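Local structure of putative oxidoreductase (Thermus thermophilus, 2ISM) at residues Y95-E100 with I127-H132; V122-I127 with A165-K170; T152-V155 with L160-D163. The protein is a putative oxidoreductase built as a six-bladed beta-propeller, with a calcium ion bound to its chain in the model. All blocks are in the same frame, centred on the assembly; numbering follows the deposited sequence.

Contact 1. Residues Y95-E100 with I127-H132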
ATOM      1  N   TYR B  95     -15.629 -18.921 -14.865  1.00  7.64           N
ATOM      2  CA  TYR B  95     -17.088 -18.876 -14.785  1.00  9.35           C
ATOM      3  C   TYR B  95     -17.554 -18.462 -16.174  1.00  8.22           C
ATOM      4  O   TYR B  95     -17.097 -17.444 -16.691  1.00  9.43           O
ATOM      5  CB  TYR B  95     -17.520 -17.813 -13.765  1.00  9.02           C
ATOM      6  CG  TYR B  95     -19.015 -17.727 -13.501  1.00 10.30           C
ATOM      7  CD1 TYR B  95     -19.544 -18.120 -12.269  1.00 12.09           C
ATOM      8  CD2 TYR B  95     -19.891 -17.219 -14.460  1.00  8.64           C
ATOM      9  CE1 TYR B  95     -20.910 -18.005 -11.995  1.00 12.58           C
ATOM     10  CE2 TYR B  95     -21.267 -17.103 -14.200  1.00  6.02           C
ATOM     11  CZ  TYR B  95     -21.765 -17.496 -12.965  1.00 10.39           C
ATOM     12  OH  TYR B  95     -23.108 -17.377 -12.682  1.00 13.20           O
ATOM     13  N   ARG B  96     -18.451 -19.235 -16.786  1.00  9.20           N
ATOM     14  CA  ARG B  96     -18.925 -18.874 -18.120  1.00  9.26           C
ATOM     15  C   ARG B  96     -20.390 -19.208 -18.377  1.00 11.06           C
ATOM     16  O   ARG B  96     -20.958 -20.117 -17.762  1.00 10.44           O
ATOM     17  CB  ARG B  96     -18.084 -19.576 -19.201  1.00  9.78           C
ATOM     18  CG  ARG B  96     -18.296 -21.090 -19.247  1.00 10.76           C
ATOM     19  CD  ARG B  96     -17.769 -21.708 -20.536  1.00 17.60           C
ATOM     20  NE  ARG B  96     -17.882 -23.165 -20.516  1.00 13.07           N
ATOM     21  CZ  ARG B  96     -17.552 -23.962 -21.529  1.00 20.52           C
ATOM     22  NH1 ARG B  96     -17.086 -23.447 -22.661  1.00 16.25           N
ATOM     23  NH2 ARG B  96     -17.672 -25.279 -21.402  1.00 16.63           N
ATOM     24  N   THR B  97     -20.989 -18.459 -19.299  1.00 12.65           N
ATOM     25  CA  THR B  97     -22.365 -18.692 -19.707  1.00 11.54           C
ATOM     26  C   THR B  97     -22.208 -19.536 -20.973  1.00 14.29           C
ATOM     27  O   THR B  97     -21.501 -19.137 -21.904  1.00 13.69           O
ATOM     28  CB  THR B  97     -23.084 -17.376 -20.080  1.00 15.45           C
ATOM     29  OG1 THR B  97     -22.818 -16.379 -19.085  1.00 11.40           O
ATOM     30  CG2 THR B  97     -24.594 -17.603 -20.162  1.00 12.44           C
ATOM     31  N   VAL B  98     -22.841 -20.704 -21.008  1.00 16.04           N
ATOM     32  CA  VAL B  98     -22.733 -21.568 -22.177  1.00 16.28           C
ATOM     33  C   VAL B  98     -24.119 -21.875 -22.747  1.00 18.18           C
ATOM     34  O   VAL B  98     -25.111 -21.879 -22.014  1.00 12.81           O
ATOM     35  CB  VAL B  98     -21.991 -22.890 -21.822  1.00 18.01           C
ATOM     36  CG1 VAL B  98     -22.887 -23.802 -21.003  1.00 15.19           C
ATOM     37  CG2 VAL B  98     -21.521 -23.581 -23.094  1.00 28.27           C
ATOM     38  N   ALA B  99     -24.183 -22.122 -24.055  1.00 14.72           N
ATOM     39  CA  ALA B  99     -25.450 -22.415 -24.719  1.00 18.45           C
ATOM     40  C   ALA B  99     -25.555 -23.854 -25.225  1.00 19.71           C
ATOM     41  O   ALA B  99     -26.659 -24.379 -25.387  1.00 18.04           O
ATOM     42  CB  ALA B  99     -25.661 -21.443 -25.882  1.00 20.51           C
ATOM     43  N   GLU B 100     -24.412 -24.489 -25.468  1.00 20.76           N
ATOM     44  CA  GLU B 100     -24.394 -25.863 -25.967  1.00 26.05           C
ATOM     45  C   GLU B 100     -25.031 -26.871 -25.013  1.00 25.40           C
ATOM     46  O   GLU B 100     -24.536 -27.100 -23.909  1.00 23.08           O
ATOM     47  CB  GLU B 100     -22.958 -26.295 -26.276  1.00 36.40           C
ATOM     48  CG  GLU B 100     -22.398 -25.750 -27.580  1.00 50.39           C
ATOM     49  CD  GLU B 100     -23.176 -26.229 -28.793  1.00 62.49           C
ATOM     50  OE1 GLU B 100     -23.601 -27.406 -28.801  1.00 67.94           O
ATOM     51  OE2 GLU B 100     -23.352 -25.436 -29.743  1.00 68.87           O
ATOM     52  N   ILE B 127     -26.086 -23.155 -13.133  1.00 14.97           N
ATOM     53  CA  ILE B 127     -26.368 -21.867 -12.512  1.00 14.16           C
ATOM     54  C   ILE B 127     -27.305 -21.156 -13.489  1.00 14.20           C
ATOM     55  O   ILE B 127     -27.104 -21.212 -14.705  1.00 12.02           O
ATOM     56  CB  ILE B 127     -25.084 -21.036 -12.327  1.00 12.97           C
ATOM     57  CG1 ILE B 127     -24.120 -21.779 -11.399  1.00  9.56           C
ATOM     58  CG2 ILE B 127     -25.435 -19.667 -11.754  1.00 10.46           C
ATOM     59  CD1 ILE B 127     -22.748 -21.138 -11.301  1.00 13.68           C
ATOM     60  N   PRO B 128     -28.351 -20.495 -12.974  1.00 11.37           N
ATOM     61  CA  PRO B 128     -29.296 -19.795 -13.850  1.00 13.41           C
ATOM     62  C   PRO B 128     -28.701 -18.838 -14.885  1.00 13.57           C
ATOM     63  O   PRO B 128     -27.718 -18.141 -14.635  1.00 13.91           O
ATOM     64  CB  PRO B 128     -30.204 -19.063 -12.861  1.00 14.10           C
ATOM     65  CG  PRO B 128     -30.224 -19.986 -11.683  1.00 15.44           C
ATOM     66  CD  PRO B 128     -28.773 -20.396 -11.564  1.00 14.03           C
ATOM     67  N   ALA B 129     -29.333 -18.823 -16.053  1.00 13.44           N
ATOM     68  CA  ALA B 129     -28.977 -17.941 -17.156  1.00 11.57           C
ATOM     69  C   ALA B 129     -30.245 -17.839 -17.995  1.00 14.41           C
ATOM     70  O   ALA B 129     -31.043 -18.772 -18.024  1.00 15.22           O
ATOM     71  CB  ALA B 129     -27.847 -18.538 -17.983  1.00 12.54           C
ATOM     72  N   ARG B 130     -30.448 -16.706 -18.656  1.00 13.11           N
ATOM     73  CA  ARG B 130     -31.626 -16.523 -19.501  1.00 14.01           C
ATOM     74  C   ARG B 130     -31.188 -15.941 -20.840  1.00 16.71           C
ATOM     75  O   ARG B 130     -30.102 -15.377 -20.948  1.00 13.51           O
ATOM     76  CB  ARG B 130     -32.647 -15.607 -18.813  1.00 14.74           C
ATOM     77  CG  ARG B 130     -33.389 -16.271 -17.645  1.00 15.72           C
ATOM     78  CD  ARG B 130     -34.106 -17.540 -18.104  1.00 24.95           C
ATOM     79  NE  ARG B 130     -34.766 -18.258 -17.016  1.00 35.10           N
ATOM     80  CZ  ARG B 130     -35.226 -19.505 -17.117  1.00 43.42           C
ATOM     81  NH1 ARG B 130     -35.096 -20.175 -18.256  1.00 42.69           N
ATOM     82  NH2 ARG B 130     -35.823 -20.084 -16.082  1.00 42.36           N
ATOM     83  N   PRO B 131     -32.021 -16.087 -21.883  1.00 18.37           N
ATOM     84  CA  PRO B 131     -31.689 -15.571 -23.214  1.00 15.02           C
ATOM     85  C   PRO B 131     -31.218 -14.127 -23.257  1.00 13.09           C
ATOM     86  O   PRO B 131     -30.375 -13.775 -24.079  1.00 17.49           O
ATOM     87  CB  PRO B 131     -32.986 -15.777 -23.990  1.00 15.90           C
ATOM     88  CG  PRO B 131     -33.510 -17.041 -23.394  1.00 19.38           C
ATOM     89  CD  PRO B 131     -33.317 -16.789 -21.912  1.00 15.04           C
ATOM     90  N   HIS B 132     -31.758 -13.291 -22.377  1.00 13.59           N
ATOM     91  CA  HIS B 132     -31.373 -11.886 -22.357  1.00 14.38           C
ATOM     92  C   HIS B 132     -29.942 -11.692 -21.850  1.00 12.65           C
ATOM     93  O   HIS B 132     -29.341 -10.646 -22.069  1.00 11.35           O
ATOM     94  CB  HIS B 132     -32.370 -11.069 -21.519  1.00 12.71           C
ATOM     95  CG  HIS B 132     -32.567 -11.578 -20.125  1.00 18.77           C
ATOM     96  ND1 HIS B 132     -33.797 -11.980 -19.647  1.00 20.38           N
ATOM     97  CD2 HIS B 132     -31.703 -11.704 -19.090  1.00 11.82           C
ATOM     98  CE1 HIS B 132     -33.683 -12.328 -18.378  1.00 13.28           C
ATOM     99  NE2 HIS B 132     -32.423 -12.171 -18.016  1.00 20.93           N
TER
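In the second and fourth strands of one four-stranded antiparallel blade of the propeller, Y95 and I127 meet where the last strand runs out into the connection to the next blade. The two side chains approach from opposite directions. Y95 has CG anti to its own backbone N (chi1 -176°), which carries the ring off strand 92-98 and brings its phenol end to I127. There the isoleucine divides its work between two methyls. CG2 lies 3.4 Å from Y95 OH, while CD1 comes in obliquely to the ring, 3.7 Å from Y95 CE1 and 4.1 Å from Y95 CZ. The long CG1-CD1 branch is extended, and this stretch is what lets CD1 reach the ring carbons while CG2 stays with the hydroxyl. The phenol oxygen also has a polar partner, a weak hydrogen bond with the backbone O of S136, so the hydroxyl packs on a methyl and is also weakly bonded to the loop that follows strand 117-127.

Two residues further along each segment a smaller contact follows. T97 CG2 touches A129 CB methyl to methyl at 4.0 Å. The backbones stay well apart here, with T97 CA 7.1 Å from A129 CA. T97 thus splits by character: its methyl faces the alanine, whereas OG1 is hydrogen-bonded to the backbone N of G76.

The touching residues are all buried. Strand 104-112 lies between strands 92-98 and 117-127 in the sheet, and its N105 packs against Y95, I127 and A129. On the side of the following blade, I127 rests on T152.

Contact 2. Residues V122-I127 with A165-K170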
ATOM      1  N   VAL B 122     -16.268 -29.615 -16.050  1.00 16.55           N
ATOM      2  CA  VAL B 122     -17.184 -28.671 -15.433  1.00 21.25           C
ATOM      3  C   VAL B 122     -17.122 -28.938 -13.932  1.00 19.50           C
ATOM      4  O   VAL B 122     -17.171 -30.089 -13.497  1.00 18.99           O
ATOM      5  CB  VAL B 122     -18.628 -28.878 -15.940  1.00 22.91           C
ATOM      6  CG1 VAL B 122     -19.566 -27.894 -15.262  1.00 22.59           C
ATOM      7  CG2 VAL B 122     -18.673 -28.695 -17.448  1.00 23.85           C
ATOM      8  N   VAL B 123     -16.985 -27.871 -13.153  1.00 13.32           N
ATOM      9  CA  VAL B 123     -16.892 -27.960 -11.698  1.00 16.14           C
ATOM     10  C   VAL B 123     -18.269 -27.849 -11.044  1.00 18.28           C
ATOM     11  O   VAL B 123     -18.563 -28.545 -10.070  1.00 16.16           O
ATOM     12  CB  VAL B 123     -15.961 -26.855 -11.160  1.00 19.23           C
ATOM     13  CG1 VAL B 123     -15.910 -26.889  -9.647  1.00 18.24           C
ATOM     14  CG2 VAL B 123     -14.566 -27.045 -11.741  1.00 19.66           C
ATOM     15  N   LEU B 124     -19.101 -26.960 -11.579  1.00 11.80           N
ATOM     16  CA  LEU B 124     -20.464 -26.763 -11.097  1.00 11.01           C
ATOM     17  C   LEU B 124     -21.272 -26.308 -12.305  1.00 15.53           C
ATOM     18  O   LEU B 124     -20.938 -25.309 -12.942  1.00 14.54           O
ATOM     19  CB  LEU B 124     -20.536 -25.692 -10.000  1.00 12.86           C
ATOM     20  CG  LEU B 124     -21.973 -25.341  -9.578  1.00 17.15           C
ATOM     21  CD1 LEU B 124     -22.688 -26.605  -9.110  1.00 19.22           C
ATOM     22  CD2 LEU B 124     -21.970 -24.295  -8.469  1.00 19.58           C
ATOM     23  N   ASP B 125     -22.331 -27.046 -12.616  1.00 13.27           N
ATOM     24  CA  ASP B 125     -23.171 -26.735 -13.765  1.00 13.22           C
ATOM     25  C   ASP B 125     -24.596 -26.385 -13.332  1.00 13.38           C
ATOM     26  O   ASP B 125     -25.016 -26.717 -12.223  1.00 14.40           O
ATOM     27  CB  ASP B 125     -23.202 -27.954 -14.706  1.00 11.11           C
ATOM     28  CG  ASP B 125     -23.471 -27.577 -16.151  1.00 17.57           C
ATOM     29  OD1 ASP B 125     -23.686 -26.377 -16.423  1.00 16.27           O
ATOM     30  OD2 ASP B 125     -23.466 -28.484 -17.017  1.00 17.87           O
ATOM     31  N   GLY B 126     -25.334 -25.700 -14.203  1.00 10.50           N
ATOM     32  CA  GLY B 126     -26.717 -25.384 -13.884  1.00 11.95           C
ATOM     33  C   GLY B 126     -27.040 -24.075 -13.195  1.00 13.20           C
ATOM     34  O   GLY B 126     -28.152 -23.902 -12.700  1.00 13.15           O
ATOM     35  N   ILE B 127     -26.086 -23.155 -13.133  1.00 14.97           N
ATOM     36  CA  ILE B 127     -26.368 -21.867 -12.512  1.00 14.16           C
ATOM     37  C   ILE B 127     -27.305 -21.156 -13.489  1.00 14.20           C
ATOM     38  O   ILE B 127     -27.104 -21.212 -14.705  1.00 12.02           O
ATOM     39  CB  ILE B 127     -25.084 -21.036 -12.327  1.00 12.97           C
ATOM     40  CG1 ILE B 127     -24.120 -21.779 -11.399  1.00  9.56           C
ATOM     41  CG2 ILE B 127     -25.435 -19.667 -11.754  1.00 10.46           C
ATOM     42  CD1 ILE B 127     -22.748 -21.138 -11.301  1.00 13.68           C
ATOM     43  N   ALA B 165     -33.502 -23.195  -2.972  1.00 13.82           N
ATOM     44  CA  ALA B 165     -33.425 -24.277  -3.948  1.00 16.73           C
ATOM     45  C   ALA B 165     -32.808 -23.818  -5.269  1.00 15.64           C
ATOM     46  O   ALA B 165     -32.502 -24.642  -6.138  1.00 15.86           O
ATOM     47  CB  ALA B 165     -34.815 -24.858  -4.193  1.00 20.82           C
ATOM     48  N   SER B 166     -32.631 -22.508  -5.419  1.00 14.95           N
ATOM     49  CA  SER B 166     -32.043 -21.950  -6.636  1.00 14.10           C
ATOM     50  C   SER B 166     -30.600 -21.495  -6.427  1.00 13.13           C
ATOM     51  O   SER B 166     -30.268 -20.933  -5.388  1.00 14.02           O
ATOM     52  CB  SER B 166     -32.876 -20.761  -7.126  1.00 13.76           C
ATOM     53  OG  SER B 166     -32.236 -20.114  -8.215  1.00 14.75           O
ATOM     54  N   LEU B 167     -29.750 -21.734  -7.422  1.00 10.55           N
ATOM     55  CA  LEU B 167     -28.350 -21.322  -7.339  1.00 13.73           C
ATOM     56  C   LEU B 167     -28.195 -19.844  -7.722  1.00 13.40           C
ATOM     57  O   LEU B 167     -27.087 -19.305  -7.679  1.00 16.41           O
ATOM     58  CB  LEU B 167     -27.479 -22.169  -8.281  1.00 13.06           C
ATOM     59  CG  LEU B 167     -27.301 -23.664  -8.008  1.00 15.73           C
ATOM     60  CD1 LEU B 167     -26.496 -24.292  -9.142  1.00 10.97           C
ATOM     61  CD2 LEU B 167     -26.592 -23.860  -6.672  1.00 14.66           C
ATOM     62  N   GLY B 168     -29.302 -19.201  -8.099  1.00 13.31           N
ATOM     63  CA  GLY B 168     -29.256 -17.804  -8.509  1.00 10.62           C
ATOM     64  C   GLY B 168     -29.465 -16.768  -7.412  1.00 10.71           C
ATOM     65  O   GLY B 168     -30.223 -16.993  -6.468  1.00 15.13           O
ATOM     66  N   GLY B 169     -28.793 -15.627  -7.548  1.00 10.91           N
ATOM     67  CA  GLY B 169     -28.901 -14.563  -6.561  1.00 10.58           C
ATOM     68  C   GLY B 169     -28.240 -15.005  -5.272  1.00 10.83           C
ATOM     69  O   GLY B 169     -28.721 -14.710  -4.179  1.00 11.32           O
ATOM     70  N   LYS B 170     -27.116 -15.700  -5.413  1.00 12.67           N
ATOM     71  CA  LYS B 170     -26.387 -16.249  -4.278  1.00 10.44           C
ATOM     72  C   LYS B 170     -24.889 -16.031  -4.350  1.00 10.53           C
ATOM     73  O   LYS B 170     -24.353 -15.513  -5.327  1.00 10.99           O
ATOM     74  CB  LYS B 170     -26.575 -17.773  -4.227  1.00  7.61           C
ATOM     75  CG  LYS B 170     -28.007 -18.294  -4.309  1.00 10.61           C
ATOM     76  CD  LYS B 170     -28.781 -18.029  -3.029  1.00  7.83           C
ATOM     77  CE  LYS B 170     -30.075 -18.832  -3.000  1.00 17.05           C
ATOM     78  NZ  LYS B 170     -30.987 -18.486  -4.131  1.00 14.79           N
TER
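The flat peptide group joining G126 to I127 takes L167 CD1 over one face, with the methyl 3.9 Å from G126 O and 4.1 Å from G126 C. A second flat group, the carboxylate of D125, is approached from above its plane: G126 N donates to D125 OD1 at 2.8 Å, a bent bond, and R104 adds a salt bridge to the same oxygen. The setting is a seam between consecutive propeller blades, where the outermost strand of one blade, 117-127, meets the loop before strand 170-174 of the next. Strand 117-127 turns a corner at a classic beta bulge, where V123 and L124 both face V107.

L167 supplies more than half of the buried surface. Its CG is anti to the carbonyl carbon (chi1 -66°), and the chain then runs on extended, so that the single methyl CD1 does the touching. Besides the peptide face, CD1 meets I127 CG1 at 4.1 Å, the two side chains crossing at about a right angle, and makes a looser approach to L124 CD1. G126, with positive phi, adopts backbone angles that by themselves favour glycine.

Behind L167 the loop is held by its own polar atoms. S166 OG accepts from G168 N, forming an ST turn, and K170 NZ donates to S166 O at 2.8 Å and to G168 O at 2.9 Å.

Contact 3. Residues T152-V155 with L160-D163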
ATOM      1  N   THR B 152     -23.499 -15.244  -8.113  1.00 10.90           N
ATOM      2  CA  THR B 152     -24.456 -15.510  -9.188  1.00 12.81           C
ATOM      3  C   THR B 152     -25.579 -14.482  -9.163  1.00 12.11           C
ATOM      4  O   THR B 152     -25.916 -13.947  -8.103  1.00 10.92           O
ATOM      5  CB  THR B 152     -25.095 -16.910  -9.057  1.00 12.46           C
ATOM      6  OG1 THR B 152     -25.982 -16.931  -7.929  1.00 11.83           O
ATOM      7  CG2 THR B 152     -24.022 -17.974  -8.876  1.00 12.39           C
ATOM      8  N   GLY B 153     -26.153 -14.208 -10.331  1.00 13.15           N
ATOM      9  CA  GLY B 153     -27.242 -13.251 -10.415  1.00 13.30           C
ATOM     10  C   GLY B 153     -28.562 -13.991 -10.449  1.00 14.49           C
ATOM     11  O   GLY B 153     -28.573 -15.211 -10.628  1.00 15.99           O
ATOM     12  N   GLU B 154     -29.671 -13.279 -10.265  1.00  9.64           N
ATOM     13  CA  GLU B 154     -30.978 -13.933 -10.298  1.00 15.62           C
ATOM     14  C   GLU B 154     -31.654 -13.820 -11.665  1.00 16.88           C
ATOM     15  O   GLU B 154     -32.872 -13.929 -11.779  1.00 12.54           O
ATOM     16  CB  GLU B 154     -31.901 -13.395  -9.184  1.00 12.81           C
ATOM     17  CG  GLU B 154     -31.732 -11.927  -8.813  1.00 14.86           C
ATOM     18  CD  GLU B 154     -32.194 -10.969  -9.896  1.00 20.68           C
ATOM     19  OE1 GLU B 154     -33.095 -10.150  -9.612  1.00 18.48           O
ATOM     20  OE2 GLU B 154     -31.659 -11.028 -11.025  1.00 20.16           O
ATOM     21  N   VAL B 155     -30.833 -13.622 -12.694  1.00 16.53           N
ATOM     22  CA  VAL B 155     -31.275 -13.523 -14.085  1.00 14.93           C
ATOM     23  C   VAL B 155     -32.577 -12.765 -14.337  1.00 15.16           C
ATOM     24  O   VAL B 155     -33.364 -13.138 -15.205  1.00 14.27           O
ATOM     25  CB  VAL B 155     -31.378 -14.931 -14.725  1.00 17.29           C
ATOM     26  CG1 VAL B 155     -30.038 -15.638 -14.602  1.00 14.29           C
ATOM     27  CG2 VAL B 155     -32.484 -15.753 -14.052  1.00 16.69           C
ATOM     28  N   LEU B 160     -35.731 -15.677  -7.300  1.00 16.15           N
ATOM     29  CA  LEU B 160     -34.728 -16.728  -7.178  1.00 16.45           C
ATOM     30  C   LEU B 160     -33.782 -16.462  -6.011  1.00 15.43           C
ATOM     31  O   LEU B 160     -33.358 -17.393  -5.327  1.00 13.76           O
ATOM     32  CB  LEU B 160     -33.911 -16.848  -8.470  1.00 17.05           C
ATOM     33  CG  LEU B 160     -34.659 -17.268  -9.739  1.00 17.67           C
ATOM     34  CD1 LEU B 160     -33.671 -17.418 -10.887  1.00 15.17           C
ATOM     35  CD2 LEU B 160     -35.392 -18.577  -9.499  1.00 16.04           C
ATOM     36  N   ALA B 161     -33.464 -15.190  -5.784  1.00 14.78           N
ATOM     37  CA  ALA B 161     -32.539 -14.800  -4.717  1.00 17.05           C
ATOM     38  C   ALA B 161     -32.921 -15.298  -3.329  1.00 17.60           C
ATOM     39  O   ALA B 161     -32.049 -15.587  -2.509  1.00 16.08           O
ATOM     40  CB  ALA B 161     -32.388 -13.287  -4.687  1.00 16.29           C
ATOM     41  N   GLN B 162     -34.224 -15.384  -3.066  1.00 18.62           N
ATOM     42  CA  GLN B 162     -34.726 -15.831  -1.765  1.00 20.39           C
ATOM     43  C   GLN B 162     -34.995 -17.332  -1.718  1.00 20.79           C
ATOM     44  O   GLN B 162     -35.284 -17.890  -0.659  1.00 19.10           O
ATOM     45  CB  GLN B 162     -36.018 -15.081  -1.424  1.00 19.46           C
ATOM     46  CG  GLN B 162     -35.841 -13.598  -1.144  1.00 20.02           C
ATOM     47  CD  GLN B 162     -34.963 -13.342   0.063  1.00 17.18           C
ATOM     48  OE1 GLN B 162     -35.126 -13.974   1.105  1.00 22.61           O
ATOM     49  NE2 GLN B 162     -34.033 -12.403  -0.068  1.00 19.32           N
ATOM     50  N   ASP B 163     -34.895 -17.981  -2.872  1.00 18.89           N
ATOM     51  CA  ASP B 163     -35.150 -19.411  -2.987  1.00 18.19           C
ATOM     52  C   ASP B 163     -33.890 -20.239  -2.711  1.00 19.23           C
ATOM     53  O   ASP B 163     -32.976 -20.280  -3.532  1.00 14.99           O
ATOM     54  CB  ASP B 163     -35.681 -19.699  -4.397  1.00 19.54           C
ATOM     55  CG  ASP B 163     -36.134 -21.135  -4.585  1.00 26.26           C
ATOM     56  OD1 ASP B 163     -36.018 -21.948  -3.640  1.00 23.31           O
ATOM     57  OD2 ASP B 163     -36.611 -21.448  -5.698  1.00 24.87           O
TER
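E154 OE2 is hydrogen-bonded to two partners, ND1 of H135 and the backbone N of Y156, while the other carboxylate oxygen, OE1, accepts from W245 NE1. Three hydrogen bonds therefore fix the rotation of the carboxylate, and its polar end leads away from residues 160-163. What faces that segment is the hydrocarbon half. E154 CB lies 4.1 Å from L160 CB, and E154 CG comes within 4.4 Å of A161 CB. The chain bends at chi2 (69°), which turns the carboxylate aside from the alanine and leaves the methylenes packed against it.

L160 makes the complementary reach. Its CD1 sits 3.7 Å from the backbone O of E154 and 3.8 Å from V155 CG2, with the valine and leucine side chains crossing obliquely. V155 CG2 occupies the crowded position between its own backbone N and carbonyl carbon, and this branch is the one that meets the leucine.

Both segments belong to the long loop between strands 148-151 and 170-174, the two central strands of one propeller blade. Residues 160-162 have helical backbone angles without the regular bonds, although D163 N does donate to L160 O at 3.0 Å, closing a tight turn. Beyond it, Q162 is hydrogen-bonded to N242 and to the backbone O of W245, close in sequence to the calcium ligand Y243, and the A161 side chain lies about 9 Å from the calcium ion.

The chemistry is thus divided along a single side chain. Packing of methylenes and methyls joins two parts of the loop, whereas the hydrogen bonds of E154 tie that packed unit to H135 and, through W245, to the calcium-binding region.

How the contacts relate
The three contacts lie around one inter-blade boundary, their centres 10 to 14 Å apart. Contact 1 and contact 2 share I127 and reach the same sheet, that of strands 77-82 to 117-127, and their segments alternate along the chain. Contact 3 follows contact 1 in sequence and is nested inside the loop closed by contact 2. P128 packs on L167 and G168, linking the first two, while T152 OG1 with L167 O (2.6 Å) and K170 NZ with D163 O (2.7 Å), probable hydrogen bonds, join the second to the third. One blade's exit and the next blade's long loop are therefore packed together.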